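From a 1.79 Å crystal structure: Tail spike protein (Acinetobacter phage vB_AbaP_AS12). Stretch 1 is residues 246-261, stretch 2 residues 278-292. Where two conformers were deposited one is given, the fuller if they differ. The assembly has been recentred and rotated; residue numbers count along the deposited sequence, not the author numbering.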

# COMPACT_ATOMS: atom_id res chain seq x y z
N VAL A 246 2.94 -1.63 18.82
CA VAL A 246 3.72 -0.84 19.76
C VAL A 246 2.98 0.47 19.98
O VAL A 246 2.60 1.17 19.03
CB VAL A 246 5.15 -0.61 19.24
CG1 VAL A 246 5.92 0.33 20.16
CG2 VAL A 246 5.86 -1.94 19.13
N GLN A 247 2.77 0.80 21.25
CA GLN A 247 2.08 2.02 21.63
C GLN A 247 3.06 2.88 22.40
O GLN A 247 3.71 2.39 23.35
CB GLN A 247 0.86 1.73 22.50
CG GLN A 247 0.22 2.98 23.07
CD GLN A 247 -1.04 2.72 23.89
OE1 GLN A 247 -1.51 1.59 24.00
NE2 GLN A 247 -1.56 3.78 24.50
N ALA A 248 3.18 4.14 22.01
CA ALA A 248 4.02 5.09 22.72
C ALA A 248 3.14 6.24 23.19
O ALA A 248 2.72 7.09 22.40
CB ALA A 248 5.16 5.58 21.84
N SER A 249 2.86 6.23 24.49
CA SER A 249 2.10 7.29 25.14
C SER A 249 3.09 8.18 25.88
O SER A 249 3.80 7.72 26.77
CB SER A 249 1.05 6.70 26.08
OG SER A 249 0.18 5.81 25.38
N ALA A 250 3.15 9.45 25.48
CA ALA A 250 4.17 10.36 25.98
C ALA A 250 3.59 11.75 26.11
O ALA A 250 2.67 12.12 25.37
CB ALA A 250 5.36 10.42 25.03
N SER A 251 4.14 12.55 27.03
CA SER A 251 3.66 13.91 27.18
C SER A 251 4.24 14.87 26.14
O SER A 251 3.60 15.87 25.84
CB SER A 251 3.95 14.45 28.59
OG SER A 251 5.35 14.59 28.78
N SER A 252 5.41 14.58 25.56
CA SER A 252 6.02 15.48 24.58
C SER A 252 6.09 14.88 23.18
O SER A 252 5.47 15.40 22.24
CB SER A 252 7.41 15.92 25.07
OG SER A 252 8.01 16.80 24.14
N ARG A 253 6.84 13.79 22.99
CA ARG A 253 6.96 13.15 21.68
C ARG A 253 6.82 11.64 21.83
O ARG A 253 7.52 11.03 22.65
CB ARG A 253 8.29 13.48 20.99
CG ARG A 253 8.48 14.97 20.68
CD ARG A 253 9.79 15.23 19.94
NE ARG A 253 10.93 15.17 20.84
CZ ARG A 253 12.19 15.05 20.45
NH1 ARG A 253 12.50 14.98 19.16
NH2 ARG A 253 13.17 15.00 21.36
N SER A 254 5.90 11.03 21.07
CA SER A 254 5.65 9.60 21.20
C SER A 254 6.77 8.78 20.56
O SER A 254 7.42 7.98 21.23
CB SER A 254 4.30 9.23 20.60
OG SER A 254 3.25 9.85 21.35
N PHE A 255 7.01 8.97 19.26
CA PHE A 255 8.01 8.23 18.50
C PHE A 255 9.03 9.21 17.92
O PHE A 255 8.64 10.18 17.26
CB PHE A 255 7.37 7.46 17.34
CG PHE A 255 6.46 6.33 17.74
CD1 PHE A 255 6.96 5.06 17.96
CD2 PHE A 255 5.09 6.52 17.84
CE1 PHE A 255 6.11 4.00 18.28
CE2 PHE A 255 4.24 5.48 18.18
CZ PHE A 255 4.74 4.22 18.40
N ILE A 256 10.31 8.98 18.18
CA ILE A 256 11.40 9.82 17.68
C ILE A 256 12.40 8.91 16.98
O ILE A 256 12.97 8.02 17.63
CB ILE A 256 12.12 10.59 18.81
CG1 ILE A 256 11.14 11.44 19.63
CG2 ILE A 256 13.26 11.42 18.24
CD1 ILE A 256 11.73 11.76 21.00
N PHE A 257 12.60 9.12 15.68
CA PHE A 257 13.60 8.40 14.90
C PHE A 257 14.50 9.40 14.20
O PHE A 257 14.05 10.46 13.75
CB PHE A 257 12.94 7.45 13.90
CG PHE A 257 12.34 6.22 14.53
CD1 PHE A 257 11.07 6.25 15.06
CD2 PHE A 257 13.07 5.04 14.59
CE1 PHE A 257 10.52 5.13 15.66
CE2 PHE A 257 12.52 3.90 15.17
CZ PHE A 257 11.24 3.95 15.72
N GLY A 258 15.78 9.09 14.13
CA GLY A 258 16.75 10.03 13.59
C GLY A 258 17.05 11.18 14.54
O GLY A 258 17.43 12.27 14.09
N HIS A 259 16.89 10.95 15.85
CA HIS A 259 17.26 11.91 16.88
C HIS A 259 18.62 12.52 16.56
O HIS A 259 19.60 11.80 16.36
CB HIS A 259 17.28 11.19 18.24
CG HIS A 259 17.92 11.95 19.36
ND1 HIS A 259 17.51 13.20 19.77
CD2 HIS A 259 18.89 11.58 20.23
CE1 HIS A 259 18.22 13.58 20.82
NE2 HIS A 259 19.07 12.61 21.12
N THR A 260 18.67 13.86 16.52
CA THR A 260 19.87 14.59 16.11
C THR A 260 20.79 14.95 17.28
O THR A 260 21.85 15.57 17.06
CB THR A 260 19.49 15.90 15.43
OG1 THR A 260 18.69 16.66 16.35
CG2 THR A 260 18.72 15.65 14.14
N GLY A 261 20.41 14.62 18.50
CA GLY A 261 21.11 15.09 19.67
C GLY A 261 22.31 14.28 20.15
O GLY A 261 22.71 14.44 21.32
N ALA A 278 0.42 6.15 18.58
CA ALA A 278 1.00 7.29 19.28
C ALA A 278 -0.12 7.99 20.04
O ALA A 278 -1.16 8.30 19.45
CB ALA A 278 1.66 8.27 18.31
N THR A 279 0.04 8.20 21.35
CA THR A 279 -0.97 8.93 22.09
C THR A 279 -0.35 9.99 22.99
O THR A 279 0.79 9.86 23.45
CB THR A 279 -1.89 8.00 22.97
OG1 THR A 279 -1.15 7.47 24.06
CG2 THR A 279 -2.47 6.81 22.16
N ASP A 280 -1.13 11.03 23.23
CA ASP A 280 -0.98 12.00 24.30
C ASP A 280 0.10 13.05 24.03
O ASP A 280 0.17 14.05 24.76
CB ASP A 280 -0.71 11.32 25.65
CG ASP A 280 -1.83 10.33 26.01
OD1 ASP A 280 -2.98 10.78 26.06
OD2 ASP A 280 -1.58 9.13 26.16
N ALA A 281 0.93 12.88 23.01
CA ALA A 281 2.06 13.77 22.78
C ALA A 281 1.64 15.23 22.61
O ALA A 281 0.74 15.55 21.82
CB ALA A 281 2.82 13.30 21.54
N GLY A 282 2.35 16.12 23.30
CA GLY A 282 2.03 17.53 23.26
C GLY A 282 2.87 18.36 22.29
O GLY A 282 2.55 19.54 22.08
N LEU A 283 3.92 17.77 21.70
CA LEU A 283 4.80 18.46 20.76
C LEU A 283 4.76 17.86 19.36
O LEU A 283 4.40 18.57 18.42
CB LEU A 283 6.23 18.46 21.32
CG LEU A 283 7.32 19.09 20.44
CD1 LEU A 283 7.03 20.54 20.20
CD2 LEU A 283 8.73 18.93 21.04
N TYR A 284 5.12 16.58 19.20
CA TYR A 284 4.94 15.84 17.97
C TYR A 284 4.46 14.43 18.30
O TYR A 284 4.96 13.81 19.23
CB TYR A 284 6.23 15.69 17.15
CG TYR A 284 6.85 16.98 16.72
CD1 TYR A 284 6.23 17.77 15.76
CD2 TYR A 284 8.07 17.39 17.24
CE1 TYR A 284 6.79 18.95 15.35
CE2 TYR A 284 8.64 18.58 16.84
CZ TYR A 284 7.99 19.35 15.89
OH TYR A 284 8.55 20.53 15.47
N GLY A 285 3.56 13.90 17.48
CA GLY A 285 3.24 12.49 17.58
C GLY A 285 4.41 11.64 17.11
O GLY A 285 4.93 10.80 17.85
N TRP A 286 4.82 11.87 15.87
CA TRP A 286 5.96 11.21 15.26
C TRP A 286 6.94 12.27 14.82
O TRP A 286 6.56 13.21 14.11
CB TRP A 286 5.52 10.40 14.04
CG TRP A 286 4.56 9.32 14.30
CD1 TRP A 286 3.23 9.42 14.55
CD2 TRP A 286 4.86 7.91 14.31
NE1 TRP A 286 2.67 8.18 14.72
CE2 TRP A 286 3.66 7.23 14.57
CE3 TRP A 286 6.03 7.17 14.12
CZ2 TRP A 286 3.59 5.84 14.66
CZ3 TRP A 286 5.96 5.79 14.20
CH2 TRP A 286 4.74 5.14 14.47
N ASP A 287 8.18 12.14 15.26
CA ASP A 287 9.26 13.05 14.90
C ASP A 287 10.27 12.20 14.14
O ASP A 287 11.05 11.47 14.76
CB ASP A 287 9.85 13.71 16.15
CG ASP A 287 10.93 14.73 15.83
OD1 ASP A 287 11.46 14.74 14.69
OD2 ASP A 287 11.26 15.54 16.74
N LEU A 288 10.22 12.24 12.81
CA LEU A 288 10.98 11.35 11.94
C LEU A 288 12.01 12.14 11.16
O LEU A 288 11.70 13.17 10.54
CB LEU A 288 10.06 10.62 10.96
CG LEU A 288 8.88 9.89 11.59
CD1 LEU A 288 8.10 9.20 10.50
CD2 LEU A 288 9.32 8.88 12.65
N ASN A 289 13.25 11.68 11.22
CA ASN A 289 14.36 12.31 10.53
C ASN A 289 15.19 11.23 9.84
O ASN A 289 15.56 10.23 10.48
CB ASN A 289 15.21 13.11 11.52
CG ASN A 289 16.41 13.76 10.87
OD1 ASN A 289 16.29 14.38 9.80
ND2 ASN A 289 17.57 13.61 11.50
N LYS A 290 15.44 11.41 8.55
CA LYS A 290 16.23 10.46 7.75
C LYS A 290 15.64 9.06 7.82
O LYS A 290 16.36 8.06 7.91
CB LYS A 290 17.69 10.47 8.17
CG LYS A 290 18.41 11.80 7.91
CD LYS A 290 18.72 12.04 6.43
CE LYS A 290 19.60 13.29 6.22
NZ LYS A 290 20.11 13.40 4.81
N MSE A 291 14.32 8.98 7.72
CA MSE A 291 13.62 7.72 7.75
C MSE A 291 13.32 7.24 6.33
O MSE A 291 12.30 7.60 5.74
CB MSE A 291 12.32 7.86 8.58
CG MSE A 291 12.60 7.73 10.09
SE MSE A 291 12.86 5.85 10.64
CE MSE A 291 11.09 5.43 11.25
N GLN A 292 14.22 6.41 5.80
CA GLN A 292 14.09 5.92 4.43
C GLN A 292 13.36 4.58 4.42
O GLN A 292 13.57 3.73 5.30
CB GLN A 292 15.47 5.75 3.79
CG GLN A 292 16.49 6.84 4.14
CD GLN A 292 15.98 8.23 3.84
OE1 GLN A 292 14.96 8.39 3.17
NE2 GLN A 292 16.69 9.24 4.32
O HOH W 1 13.93 13.20 14.90

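Parallel strands that lie in register place like positions side by side, so the rotamers of neighbours must be compatible; the two stretches of this tail spike illustrate the principle. Strands 255-257 and 286-289 run parallel, their directions 6° apart. Phe-255 N donates to Gly-285 O (3.1 Å), Asp-287 N to Phe-255 O (2.8 Å) and Phe-257 N to Asp-287 O (3.0 Å), so the bonds alternate between the strands. A shorter ladder pairs Ala-248 with Ala-278 and Ser-249 with Thr-279; between the two the register shifts by one residue, and both chains turn a corner.

Phe-255 and Trp-286 leave the same face of the sheet, and both adopt chi1 m. With chi2 at -88° and 76°, the ring planes are 10° from parallel, forming an offset stack whose six-membered rings have centroids 4.0 Å apart. The edge of the phenylalanine ring meets Ala-278, CE2 to CB 3.8 Å. Farther along that face, Phe-257, also m, offers its ring face to the methyl of selenomethionine Met-291, whose CE lies 3.6 Å from Phe-257 CG, a CH-pi contact.

The opposite face, which also carries Ile-256 and Tyr-284, holds the charged pair. Arg-253 (m, t, m) folds its chain at chi3, and NH1 reaches Asp-287 OD2 at 2.8 Å in a salt bridge; with chi1 t, Asp-287 brings OD2 to the edge of the guanidinium, near its plane. One water lies within hydrogen-bonding distance of both Asp-287 OD1 (2.9 Å from its O) and Phe-257 O (3.0 Å from its O).

Among the hydroxyls, Ser-249 (m) donates from OG to Thr-279 OG1 (2.5 Å), and Thr-279 (p) in turn donates a hydrogen bond from OG1 to Asp-280 OD2 (2.7 Å), a chain of hydrogen bonds ending on a carboxylate.

At the far end, Asn-289 (t) sends ND2 to Gly-258 O (2.9 Å). Gly-258 has positive phi, and a CB there would lie 1.9 Å from Asn-289 O, a clash that glycine avoids.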